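Non-ribosomal peptide synthetase (Streptomyces halstedii, PDB 3WV4) belongs to the AMP-binding enzyme family (ANL clan) and forms an N-terminal part of a non-ribosomal peptide synthetase. Local coordinates at residues F220-V228 against L365-E373; G281-A292 against T308-L319. All coordinates share one frame; numbering follows the deposited sequence.

Contact 1: residues F220-V228 against L365-E373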
ATOM      1  N   PHE A 220      -1.686 -11.399   3.540  1.00 26.88           N
ATOM      2  CA  PHE A 220      -1.789 -11.560   4.987  1.00 25.37           C
ATOM      3  C   PHE A 220      -1.813 -10.220   5.680  1.00 23.31           C
ATOM      4  O   PHE A 220      -2.694  -9.925   6.481  1.00 23.28           O
ATOM      5  CB  PHE A 220      -0.621 -12.384   5.568  1.00 26.42           C
ATOM      6  CG  PHE A 220      -0.606 -12.337   7.030  1.00 25.70           C
ATOM      7  CD1 PHE A 220      -1.470 -13.128   7.728  1.00 27.69           C
ATOM      8  CD2 PHE A 220       0.122 -11.376   7.706  1.00 27.27           C
ATOM      9  CE1 PHE A 220      -1.568 -13.055   9.089  1.00 27.34           C
ATOM     10  CE2 PHE A 220       0.043 -11.298   9.101  1.00 27.17           C
ATOM     11  CZ  PHE A 220      -0.821 -12.130   9.776  1.00 27.99           C
ATOM     12  N   ALA A 221      -0.846  -9.365   5.363  1.00 23.39           N
ATOM     13  CA  ALA A 221      -0.831  -8.067   6.007  1.00 22.01           C
ATOM     14  C   ALA A 221      -2.101  -7.297   5.743  1.00 21.36           C
ATOM     15  O   ALA A 221      -2.604  -6.640   6.632  1.00 20.31           O
ATOM     16  CB  ALA A 221       0.420  -7.241   5.601  1.00 23.80           C
ATOM     17  N   ALA A 222      -2.654  -7.344   4.531  1.00 22.17           N
ATOM     18  CA  ALA A 222      -3.920  -6.615   4.296  1.00 21.24           C
ATOM     19  C   ALA A 222      -5.048  -7.165   5.179  1.00 22.69           C
ATOM     20  O   ALA A 222      -5.761  -6.386   5.791  1.00 22.72           O
ATOM     21  CB  ALA A 222      -4.321  -6.646   2.841  1.00 21.36           C
ATOM     22  N   SER A 223      -5.174  -8.488   5.266  1.00 23.36           N
ATOM     23  CA  SER A 223      -6.227  -9.134   6.115  1.00 23.01           C
ATOM     24  C   SER A 223      -6.003  -8.799   7.575  1.00 23.09           C
ATOM     25  O   SER A 223      -6.934  -8.593   8.334  1.00 24.34           O
ATOM     26  CB  SER A 223      -6.229 -10.665   5.910  1.00 21.52           C
ATOM     27  OG  SER A 223      -5.048 -11.259   6.497  1.00 24.22           O
ATOM     28  N   SER A 224      -4.760  -8.684   7.978  1.00 23.71           N
ATOM     29  CA  SER A 224      -4.494  -8.405   9.414  1.00 25.11           C
ATOM     30  C   SER A 224      -4.777  -6.967   9.813  1.00 24.81           C
ATOM     31  O   SER A 224      -5.352  -6.666  10.874  1.00 25.44           O
ATOM     32  CB  SER A 224      -3.044  -8.778   9.750  1.00 26.46           C
ATOM     33  OG  SER A 224      -2.739  -8.503  11.086  1.00 26.96           O
ATOM     34  N   ILE A 225      -4.331  -6.042   8.990  1.00 24.78           N
ATOM     35  CA  ILE A 225      -4.658  -4.635   9.211  1.00 22.69           C
ATOM     36  C   ILE A 225      -6.190  -4.460   9.275  1.00 20.98           C
ATOM     37  O   ILE A 225      -6.776  -3.766  10.138  1.00 19.27           O
ATOM     38  CB  ILE A 225      -4.061  -3.777   8.045  1.00 22.17           C
ATOM     39  CG1 ILE A 225      -2.550  -3.664   8.161  1.00 23.23           C
ATOM     40  CG2 ILE A 225      -4.677  -2.419   8.082  1.00 22.33           C
ATOM     41  CD1 ILE A 225      -1.843  -3.282   6.869  1.00 24.51           C
ATOM     42  N   ASN A 226      -6.856  -5.101   8.337  1.00 22.44           N
ATOM     43  CA  ASN A 226      -8.296  -4.946   8.225  1.00 22.99           C
ATOM     44  C   ASN A 226      -9.042  -5.606   9.363  1.00 22.25           C
ATOM     45  O   ASN A 226     -10.065  -5.074   9.793  1.00 21.97           O
ATOM     46  CB  ASN A 226      -8.898  -5.456   6.934  1.00 24.23           C
ATOM     47  CG  ASN A 226     -10.273  -4.859   6.737  1.00 24.33           C
ATOM     48  OD1 ASN A 226     -10.517  -3.704   7.072  1.00 26.77           O
ATOM     49  ND2 ASN A 226     -11.188  -5.656   6.369  1.00 27.86           N
ATOM     50  N   ALA A 227      -8.485  -6.671   9.936  1.00 22.53           N
ATOM     51  CA  ALA A 227      -9.119  -7.282  11.153  1.00 23.00           C
ATOM     52  C   ALA A 227      -9.146  -6.255  12.276  1.00 24.52           C
ATOM     53  O   ALA A 227     -10.001  -6.296  13.142  1.00 24.96           O
ATOM     54  CB  ALA A 227      -8.333  -8.495  11.597  1.00 23.94           C
ATOM     55  N   VAL A 228      -8.172  -5.346  12.316  1.00 23.67           N
ATOM     56  CA  VAL A 228      -8.179  -4.289  13.356  1.00 22.99           C
ATOM     57  C   VAL A 228      -9.037  -3.061  12.941  1.00 23.33           C
ATOM     58  O   VAL A 228      -9.797  -2.553  13.716  1.00 24.56           O
ATOM     59  CB  VAL A 228      -6.768  -3.793  13.774  1.00 21.60           C
ATOM     60  CG1 VAL A 228      -6.865  -2.952  15.024  1.00 20.72           C
ATOM     61  CG2 VAL A 228      -5.816  -4.906  14.039  1.00 23.14           C
ATOM     62  N   LEU A 365      -1.169  -2.203  19.381  1.00 27.30           N
ATOM     63  CA  LEU A 365      -0.901  -3.627  19.635  1.00 25.37           C
ATOM     64  C   LEU A 365      -0.378  -4.210  18.360  1.00 25.32           C
ATOM     65  O   LEU A 365      -0.677  -3.697  17.318  1.00 24.72           O
ATOM     66  CB  LEU A 365      -2.195  -4.308  20.015  1.00 25.53           C
ATOM     67  CG  LEU A 365      -2.775  -3.896  21.351  1.00 23.95           C
ATOM     68  CD1 LEU A 365      -4.224  -4.319  21.469  1.00 23.47           C
ATOM     69  CD2 LEU A 365      -1.946  -4.528  22.462  1.00 24.82           C
ATOM     70  N   PRO A 366       0.405  -5.301  18.437  1.00 27.53           N
ATOM     71  CA  PRO A 366       0.832  -6.015  17.245  1.00 26.34           C
ATOM     72  C   PRO A 366      -0.324  -6.321  16.335  1.00 25.66           C
ATOM     73  O   PRO A 366      -1.449  -6.423  16.789  1.00 24.01           O
ATOM     74  CB  PRO A 366       1.325  -7.344  17.771  1.00 28.21           C
ATOM     75  CG  PRO A 366       1.473  -7.209  19.240  1.00 28.50           C
ATOM     76  CD  PRO A 366       0.613  -6.073  19.678  1.00 26.78           C
ATOM     77  N   LEU A 367      -0.041  -6.459  15.056  1.00 26.42           N
ATOM     78  CA  LEU A 367      -1.054  -6.851  14.101  1.00 27.91           C
ATOM     79  C   LEU A 367      -1.505  -8.242  14.494  1.00 29.39           C
ATOM     80  O   LEU A 367      -0.707  -9.063  14.995  1.00 28.46           O
ATOM     81  CB  LEU A 367      -0.488  -6.922  12.718  1.00 30.29           C
ATOM     82  CG  LEU A 367      -0.089  -5.675  11.916  1.00 31.49           C
ATOM     83  CD1 LEU A 367      -0.126  -6.021  10.432  1.00 32.40           C
ATOM     84  CD2 LEU A 367      -0.970  -4.478  12.170  1.00 32.36           C
ATOM     85  N   PRO A 368      -2.801  -8.516  14.338  1.00 28.90           N
ATOM     86  CA  PRO A 368      -3.237  -9.867  14.696  1.00 27.10           C
ATOM     87  C   PRO A 368      -2.424 -10.916  13.927  1.00 26.61           C
ATOM     88  O   PRO A 368      -2.263 -10.778  12.710  1.00 25.01           O
ATOM     89  CB  PRO A 368      -4.701  -9.891  14.239  1.00 27.72           C
ATOM     90  CG  PRO A 368      -5.131  -8.484  14.249  1.00 27.84           C
ATOM     91  CD  PRO A 368      -3.923  -7.600  14.113  1.00 27.08           C
ATOM     92  N   GLY A 369      -1.992 -11.977  14.628  1.00 24.80           N
ATOM     93  CA  GLY A 369      -1.239 -13.039  14.018  1.00 24.52           C
ATOM     94  C   GLY A 369       0.247 -12.786  13.948  1.00 25.55           C
ATOM     95  O   GLY A 369       0.930 -13.521  13.253  1.00 27.11           O
ATOM     96  N   THR A 370       0.758 -11.736  14.602  1.00 24.25           N
ATOM     97  CA  THR A 370       2.181 -11.395  14.478  1.00 25.86           C
ATOM     98  C   THR A 370       2.696 -11.268  15.888  1.00 27.46           C
ATOM     99  O   THR A 370       1.901 -11.279  16.791  1.00 28.59           O
ATOM    100  CB  THR A 370       2.386 -10.066  13.708  1.00 23.95           C
ATOM    101  OG1 THR A 370       1.957  -8.973  14.508  1.00 23.48           O
ATOM    102  CG2 THR A 370       1.539 -10.060  12.461  1.00 23.76           C
ATOM    103  N   THR A 371       4.004 -11.187  16.083  1.00 30.40           N
ATOM    104  CA  THR A 371       4.579 -11.039  17.427  1.00 32.48           C
ATOM    105  C   THR A 371       5.580  -9.906  17.434  1.00 32.78           C
ATOM    106  O   THR A 371       6.407  -9.826  16.533  1.00 31.27           O
ATOM    107  CB  THR A 371       5.309 -12.351  17.828  1.00 34.04           C
ATOM    108  OG1 THR A 371       4.314 -13.371  18.032  1.00 37.90           O
ATOM    109  CG2 THR A 371       6.062 -12.190  19.100  1.00 34.82           C
ATOM    110  N   ILE A 372       5.495  -9.032  18.440  1.00 32.15           N
ATOM    111  CA  ILE A 372       6.497  -8.039  18.659  1.00 32.10           C
ATOM    112  C   ILE A 372       7.331  -8.494  19.877  1.00 34.49           C
ATOM    113  O   ILE A 372       6.763  -8.739  20.945  1.00 33.06           O
ATOM    114  CB  ILE A 372       5.879  -6.668  19.050  1.00 32.00           C
ATOM    115  CG1 ILE A 372       5.001  -6.029  17.973  1.00 33.10           C
ATOM    116  CG2 ILE A 372       6.960  -5.710  19.477  1.00 32.92           C
ATOM    117  CD1 ILE A 372       5.474  -6.434  16.627  1.00 37.19           C
ATOM    118  N   GLU A 373       8.649  -8.582  19.750  1.00 35.66           N
ATOM    119  CA  GLU A 373       9.489  -8.800  20.951  1.00 38.95           C
ATOM    120  C   GLU A 373      10.541  -7.742  21.049  1.00 38.54           C
ATOM    121  O   GLU A 373      11.115  -7.303  20.028  1.00 36.68           O
ATOM    122  CB  GLU A 373      10.187 -10.143  20.911  1.00 42.47           C
ATOM    123  CG  GLU A 373       9.280 -11.346  20.962  1.00 45.90           C
ATOM    124  CD  GLU A 373       9.883 -12.496  20.203  1.00 52.52           C
ATOM    125  OE1 GLU A 373      10.243 -12.297  19.005  1.00 66.61           O
ATOM    126  OE2 GLU A 373      10.038 -13.573  20.796  1.00 53.36           O
TER
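Ser224, on helix 215-229, reaches across to a type II beta turn, Leu367 to Thr370, that links strands 362-366 and 371-375 of the AMP-binding domain. With its OG anti to the backbone N (chi1 179°), the hydroxyl leans out from the helix and donates to Pro368 O at 2.8 Å, lying in the carbonyl plane on a lone pair. Ser224 OG also lies against Leu367 CB, so a short polar side chain suits the spot: it can bond to the turn and still let the backbones come close. Pro368 and Gly369 fill the two central positions of the turn, the first with the phi a proline ring imposes, the second with a positive phi (86°) that glycine tolerates readily. Beside this bond, Leu367 CD1 meets Ile225 CG1 at 4.1 Å, the two side chains lying side by side and pointing the same way, and both also touch Ile350 of the neighbouring strand. One helical turn after Ser224, Val228 places CG2 against the proline ring, 3.3 Å from Pro368 CD, which is tight for two carbons. Thr370 OG1 donates to Leu367 O across the turn at 2.7 Å; with chi1 at 71°, CG2 then lies beside the backbone N. There Thr370 CG2 meets the Phe220 ring at its edge, in plane, 3.9 Å from Phe220 CE2.

Contact 2: residues G281-A292 against T308-L319; sequences GATMMPIVPSLA and TLRMFTNSAAAL
Two neighbouring parallel strands, 284-287 and 311-314, carry this contact; ahead of them, Thr308 OG1 donates to Ala282 O at 2.7 Å from above the carbonyl plane. Next, Thr283 O accepts two backbone bonds, from Arg310 N and, longer, from Met311 N. Regular parallel pairing follows: Met285 N bonds to Met311 O, Thr313 N to Met285 O, and Ile287 N to Thr313 O, the last at 2.8 Å and nearly straight (174°). Pro286 lacks an N-H, but its nitrogen faces away from this partner, so the pairing is not interrupted. Helix 289-300 connects the strands, making a beta-alpha-beta unit. On the sheet face of Met284, that flexible chain bends at chi2 and chi3, bringing SD over one face of the Arg310 guanidinium, 3.6 Å from CZ, while CE packs on Met311 SD. Arg310 is also bound by a salt bridge to Asp235. On the sheet face that Phe312 shares with Met285 and Ile287, packing is largely apolar: Met285, fully extended, sets SD in plane at the ring edge, 3.8 Å from Phe312 CE1, a Met-aromatic contact. Ile287 CG2 lies against Phe312 CD1, and Ile287 CD1 is 4.0 Å from Leu319 CD2. Leu319 CD1 reaches back to Ala292 CB, whose small methyl lets the helix sit close. Asn314 ND2 donates to Ala317 O at 2.7 Å, bridging the following loop, where Ala316 is poorly ordered.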
ATOM      1  N   GLY A 281     -19.006  11.233  -0.224  1.00 30.74           N
ATOM      2  CA  GLY A 281     -19.609  10.334   0.751  1.00 30.98           C
ATOM      3  C   GLY A 281     -18.475   9.636   1.536  1.00 29.46           C
ATOM      4  O   GLY A 281     -18.715   8.630   2.184  1.00 31.55           O
ATOM      5  N   ALA A 282     -17.261  10.169   1.478  1.00 27.02           N
ATOM      6  CA  ALA A 282     -16.073   9.504   2.089  1.00 27.05           C
ATOM      7  C   ALA A 282     -16.364   9.046   3.528  1.00 26.17           C
ATOM      8  O   ALA A 282     -16.795   9.835   4.324  1.00 27.29           O
ATOM      9  CB  ALA A 282     -14.892  10.455   2.110  1.00 26.32           C
ATOM     10  N   THR A 283     -16.032   7.803   3.849  1.00 26.89           N
ATOM     11  CA  THR A 283     -16.112   7.313   5.194  1.00 25.89           C
ATOM     12  C   THR A 283     -14.777   7.059   5.855  1.00 27.51           C
ATOM     13  O   THR A 283     -14.682   7.181   7.077  1.00 28.91           O
ATOM     14  CB  THR A 283     -16.947   6.033   5.261  1.00 25.28           C
ATOM     15  OG1 THR A 283     -16.334   5.031   4.443  1.00 25.33           O
ATOM     16  CG2 THR A 283     -18.393   6.312   4.719  1.00 27.18           C
ATOM     17  N   MET A 284     -13.766   6.665   5.094  1.00 28.17           N
ATOM     18  CA  MET A 284     -12.447   6.356   5.651  1.00 26.85           C
ATOM     19  C   MET A 284     -11.416   7.180   4.924  1.00 28.59           C
ATOM     20  O   MET A 284     -11.512   7.322   3.726  1.00 30.81           O
ATOM     21  CB  MET A 284     -12.100   4.902   5.430  1.00 26.37           C
ATOM     22  CG  MET A 284     -13.188   3.901   5.798  1.00 27.83           C
ATOM     23  SD  MET A 284     -13.250   3.570   7.551  1.00 29.86           S
ATOM     24  CE  MET A 284     -11.874   2.477   7.806  1.00 26.16           C
ATOM     25  N   MET A 285     -10.457   7.747   5.647  1.00 29.06           N
ATOM     26  CA  MET A 285      -9.458   8.628   5.060  1.00 28.44           C
ATOM     27  C   MET A 285      -8.114   8.355   5.655  1.00 27.32           C
ATOM     28  O   MET A 285      -7.868   8.698   6.819  1.00 26.09           O
ATOM     29  CB  MET A 285      -9.799  10.084   5.329  1.00 28.78           C
ATOM     30  CG  MET A 285      -8.896  11.055   4.606  1.00 28.92           C
ATOM     31  SD  MET A 285      -9.274  12.799   4.876  1.00 33.13           S
ATOM     32  CE  MET A 285      -7.975  13.445   3.812  1.00 32.47           C
ATOM     33  N   PRO A 286      -7.236   7.759   4.881  1.00 28.06           N
ATOM     34  CA  PRO A 286      -5.884   7.653   5.458  1.00 30.48           C
ATOM     35  C   PRO A 286      -5.249   9.037   5.433  1.00 30.98           C
ATOM     36  O   PRO A 286      -5.493   9.800   4.492  1.00 33.35           O
ATOM     37  CB  PRO A 286      -5.164   6.647   4.526  1.00 30.60           C
ATOM     38  CG  PRO A 286      -6.000   6.588   3.290  1.00 31.24           C
ATOM     39  CD  PRO A 286      -7.411   6.925   3.681  1.00 29.53           C
ATOM     40  N   ILE A 287      -4.474   9.367   6.451  1.00 29.25           N
ATOM     41  CA  ILE A 287      -3.830  10.673   6.517  1.00 32.42           C
ATOM     42  C   ILE A 287      -2.371  10.574   6.978  1.00 33.88           C
ATOM     43  O   ILE A 287      -1.909   9.528   7.445  1.00 33.57           O
ATOM     44  CB  ILE A 287      -4.538  11.604   7.549  1.00 34.52           C
ATOM     45  CG1 ILE A 287      -4.546  10.925   8.922  1.00 35.95           C
ATOM     46  CG2 ILE A 287      -5.952  11.933   7.104  1.00 34.45           C
ATOM     47  CD1 ILE A 287      -4.832  11.880  10.056  1.00 37.37           C
ATOM     48  N   VAL A 288      -1.712  11.724   6.885  1.00 37.46           N
ATOM     49  CA  VAL A 288      -0.375  11.995   7.375  1.00 39.95           C
ATOM     50  C   VAL A 288      -0.481  13.354   8.100  1.00 40.55           C
ATOM     51  O   VAL A 288      -1.413  14.128   7.817  1.00 35.12           O
ATOM     52  CB  VAL A 288       0.551  12.032   6.127  1.00 41.52           C
ATOM     53  CG1 VAL A 288       1.886  12.680   6.394  1.00 50.49           C
ATOM     54  CG2 VAL A 288       0.743  10.645   5.563  1.00 41.36           C
ATOM     55  N   PRO A 289       0.408  13.637   9.097  1.00 43.02           N
ATOM     56  CA  PRO A 289       0.237  14.897   9.841  1.00 41.82           C
ATOM     57  C   PRO A 289      -0.037  16.121   8.964  1.00 44.24           C
ATOM     58  O   PRO A 289      -0.947  16.924   9.281  1.00 42.82           O
ATOM     59  CB  PRO A 289       1.549  15.029  10.593  1.00 43.21           C
ATOM     60  CG  PRO A 289       1.879  13.600  10.922  1.00 45.96           C
ATOM     61  CD  PRO A 289       1.487  12.824   9.686  1.00 44.18           C
ATOM     62  N   SER A 290       0.719  16.239   7.869  1.00 40.72           N
ATOM     63  CA  SER A 290       0.625  17.413   7.028  1.00 42.51           C
ATOM     64  C   SER A 290      -0.774  17.502   6.412  1.00 38.24           C
ATOM     65  O   SER A 290      -1.415  18.532   6.527  1.00 39.79           O
ATOM     66  CB  SER A 290       1.746  17.485   5.997  1.00 41.51           C
ATOM     67  OG  SER A 290       1.506  16.552   4.950  1.00 45.88           O
ATOM     68  N   LEU A 291      -1.278  16.414   5.850  1.00 37.09           N
ATOM     69  CA  LEU A 291      -2.667  16.380   5.373  1.00 39.81           C
ATOM     70  C   LEU A 291      -3.739  16.619   6.463  1.00 39.72           C
ATOM     71  O   LEU A 291      -4.765  17.262   6.213  1.00 39.61           O
ATOM     72  CB  LEU A 291      -2.946  15.049   4.675  1.00 40.65           C
ATOM     73  CG  LEU A 291      -4.274  14.904   3.936  1.00 43.14           C
ATOM     74  CD1 LEU A 291      -4.524  16.065   2.999  1.00 43.79           C
ATOM     75  CD2 LEU A 291      -4.318  13.581   3.152  1.00 44.04           C
ATOM     76  N   ALA A 292      -3.529  16.087   7.659  1.00 39.90           N
ATOM     77  CA  ALA A 292      -4.496  16.323   8.751  1.00 40.56           C
ATOM     78  C   ALA A 292      -4.627  17.836   9.157  1.00 44.77           C
ATOM     79  O   ALA A 292      -5.749  18.341   9.318  1.00 43.21           O
ATOM     80  CB  ALA A 292      -4.118  15.488   9.934  1.00 36.39           C
ATOM     81  N   THR A 308     -20.058  12.101   6.873  1.00 35.08           N
ATOM     82  CA  THR A 308     -19.897  10.667   6.566  1.00 32.76           C
ATOM     83  C   THR A 308     -18.578  10.046   7.063  1.00 29.91           C
ATOM     84  O   THR A 308     -18.507   8.860   7.237  1.00 28.92           O
ATOM     85  CB  THR A 308     -20.024  10.445   5.066  1.00 32.97           C
ATOM     86  OG1 THR A 308     -19.038  11.256   4.408  1.00 31.92           O
ATOM     87  CG2 THR A 308     -21.452  10.822   4.596  1.00 34.14           C
ATOM     88  N   LEU A 309     -17.553  10.864   7.295  1.00 29.67           N
ATOM     89  CA  LEU A 309     -16.254  10.406   7.779  1.00 29.72           C
ATOM     90  C   LEU A 309     -16.324   9.739   9.158  1.00 29.35           C
ATOM     91  O   LEU A 309     -16.755  10.363  10.130  1.00 30.04           O
ATOM     92  CB  LEU A 309     -15.301  11.569   7.835  1.00 30.00           C
ATOM     93  CG  LEU A 309     -14.664  11.901   6.483  1.00 30.29           C
ATOM     94  CD1 LEU A 309     -13.848  13.138   6.659  1.00 31.18           C
ATOM     95  CD2 LEU A 309     -13.753  10.774   5.981  1.00 31.25           C
ATOM     96  N   ARG A 310     -15.894   8.475   9.207  1.00 28.04           N
ATOM     97  CA  ARG A 310     -15.879   7.676  10.418  1.00 26.75           C
ATOM     98  C   ARG A 310     -14.495   7.266  10.930  1.00 27.25           C
ATOM     99  O   ARG A 310     -14.350   6.846  12.096  1.00 27.36           O
ATOM    100  CB  ARG A 310     -16.782   6.444  10.247  1.00 25.84           C
ATOM    101  CG  ARG A 310     -16.180   5.266   9.482  1.00 25.59           C
ATOM    102  CD  ARG A 310     -17.243   4.149   9.310  1.00 24.38           C
ATOM    103  NE  ARG A 310     -16.669   2.976   8.667  1.00 23.83           N
ATOM    104  CZ  ARG A 310     -16.003   1.996   9.310  1.00 22.66           C
ATOM    105  NH1 ARG A 310     -15.869   2.001  10.609  1.00 22.28           N
ATOM    106  NH2 ARG A 310     -15.514   0.986   8.652  1.00 22.81           N
ATOM    107  N   MET A 311     -13.465   7.371  10.106  1.00 28.09           N
ATOM    108  CA  MET A 311     -12.106   7.009  10.570  1.00 27.37           C
ATOM    109  C   MET A 311     -11.035   7.698   9.782  1.00 26.87           C
ATOM    110  O   MET A 311     -11.150   7.821   8.556  1.00 28.99           O
ATOM    111  CB  MET A 311     -11.854   5.498  10.459  1.00 26.18           C
ATOM    112  CG  MET A 311     -10.647   5.000  11.242  1.00 26.15           C
ATOM    113  SD  MET A 311     -10.475   3.202  11.188  1.00 24.88           S
ATOM    114  CE  MET A 311     -12.019   2.701  11.971  1.00 25.34           C
ATOM    115  N   PHE A 312     -10.044   8.199  10.511  1.00 27.78           N
ATOM    116  CA  PHE A 312      -8.790   8.645   9.999  1.00 27.08           C
ATOM    117  C   PHE A 312      -7.711   7.681  10.473  1.00 27.51           C
ATOM    118  O   PHE A 312      -7.648   7.373  11.678  1.00 25.81           O
ATOM    119  CB  PHE A 312      -8.414  10.007  10.563  1.00 27.45           C
ATOM    120  CG  PHE A 312      -9.356  11.077  10.180  1.00 28.23           C
ATOM    121  CD1 PHE A 312      -9.290  11.659   8.924  1.00 27.77           C
ATOM    122  CD2 PHE A 312     -10.351  11.499  11.070  1.00 29.37           C
ATOM    123  CE1 PHE A 312     -10.190  12.652   8.555  1.00 28.64           C
ATOM    124  CE2 PHE A 312     -11.267  12.491  10.692  1.00 30.03           C
ATOM    125  CZ  PHE A 312     -11.187  13.065   9.418  1.00 28.09           C
ATOM    126  N   THR A 313      -6.861   7.245   9.550  1.00 26.94           N
ATOM    127  CA  THR A 313      -5.790   6.361   9.907  1.00 30.52           C
ATOM    128  C   THR A 313      -4.446   7.026   9.560  1.00 31.84           C
ATOM    129  O   THR A 313      -4.218   7.440   8.439  1.00 29.68           O
ATOM    130  CB  THR A 313      -5.931   4.981   9.250  1.00 28.69           C
ATOM    131  OG1 THR A 313      -5.850   5.063   7.847  1.00 26.63           O
ATOM    132  CG2 THR A 313      -7.249   4.433   9.541  1.00 30.78           C
ATOM    133  N   ASN A 314      -3.563   7.048  10.538  1.00 34.58           N
ATOM    134  CA  ASN A 314      -2.327   7.741  10.418  1.00 41.56           C
ATOM    135  C   ASN A 314      -1.219   6.731  10.546  1.00 46.72           C
ATOM    136  O   ASN A 314      -1.107   6.029  11.569  1.00 44.93           O
ATOM    137  CB  ASN A 314      -2.184   8.805  11.501  1.00 44.86           C
ATOM    138  CG  ASN A 314      -0.925   9.649  11.307  1.00 46.62           C
ATOM    139  OD1 ASN A 314      -0.810  10.378  10.329  1.00 54.86           O
ATOM    140  ND2 ASN A 314      -0.009   9.567  12.232  1.00 40.91           N
ATOM    141  N   SER A 315      -0.425   6.644   9.478  1.00 50.97           N
ATOM    142  CA  SER A 315       0.854   5.967   9.532  1.00 59.98           C
ATOM    143  C   SER A 315       1.870   7.119   9.380  1.00 64.32           C
ATOM    144  O   SER A 315       1.612   8.250   9.819  1.00 68.94           O
ATOM    145  CB  SER A 315       0.952   4.811   8.471  1.00 55.80           C
ATOM    146  OG  SER A 315       0.458   5.153   7.179  1.00 58.68           O
ATOM    147  N   ALA A 316       3.023   6.850   8.797  1.00 68.98           N
ATOM    148  CA  ALA A 316       3.985   7.915   8.516  1.00 68.37           C
ATOM    149  C   ALA A 316       4.658   8.508   9.762  1.00 67.28           C
ATOM    150  O   ALA A 316       5.877   8.390   9.870  1.00 77.76           O
ATOM    151  CB  ALA A 316       3.359   9.027   7.669  1.00 68.81           C
ATOM    152  N   ALA A 317       3.915   9.148  10.673  1.00 59.26           N
ATOM    153  CA  ALA A 317       4.536   9.905  11.804  1.00 54.28           C
ATOM    154  C   ALA A 317       3.559  10.404  12.847  1.00 49.93           C
ATOM    155  O   ALA A 317       2.411  10.600  12.567  1.00 56.58           O
ATOM    156  CB  ALA A 317       5.330  11.096  11.275  1.00 55.17           C
ATOM    157  N   ALA A 318       4.051  10.626  14.046  1.00 46.14           N
ATOM    158  CA  ALA A 318       3.266  11.055  15.168  1.00 46.06           C
ATOM    159  C   ALA A 318       2.313  12.188  14.830  1.00 46.66           C
ATOM    160  O   ALA A 318       2.676  13.204  14.229  1.00 48.05           O
ATOM    161  CB  ALA A 318       4.194  11.474  16.315  1.00 47.69           C
ATOM    162  N   LEU A 319       1.072  11.997  15.222  1.00 44.64           N
ATOM    163  CA  LEU A 319       0.042  12.982  15.044  1.00 41.32           C
ATOM    164  C   LEU A 319      -0.048  13.709  16.378  1.00 43.66           C
ATOM    165  O   LEU A 319      -0.219  13.057  17.404  1.00 49.39           O
ATOM    166  CB  LEU A 319      -1.255  12.244  14.723  1.00 41.59           C
ATOM    167  CG  LEU A 319      -2.388  13.017  14.038  1.00 36.06           C
ATOM    168  CD1 LEU A 319      -1.946  13.597  12.699  1.00 35.33           C
ATOM    169  CD2 LEU A 319      -3.548  12.056  13.842  1.00 34.68           C
TER

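Overall arrangement
The two contacts reach the same branched mixed sheet in different ways. Contact 2 builds part of it, joining two adjacent parallel strands of a beta-alpha-beta unit over a short chain separation; contact 1 brings a helix from far earlier in the chain against a turn between two later strands, so that 281-292 and 308-319 are nested inside the loop it closes. Both are partly buried. Backbone bonds dominate contact 2, with sulfur and aromatic packing on its buried strands and exposed alanines in its end loop. Contact 1 buries about a third as much surface and depends on one side-chain bond and apolar touches. Their centres lie about 19 Å apart and their nearest atoms about 6 Å, so the contacts do not touch.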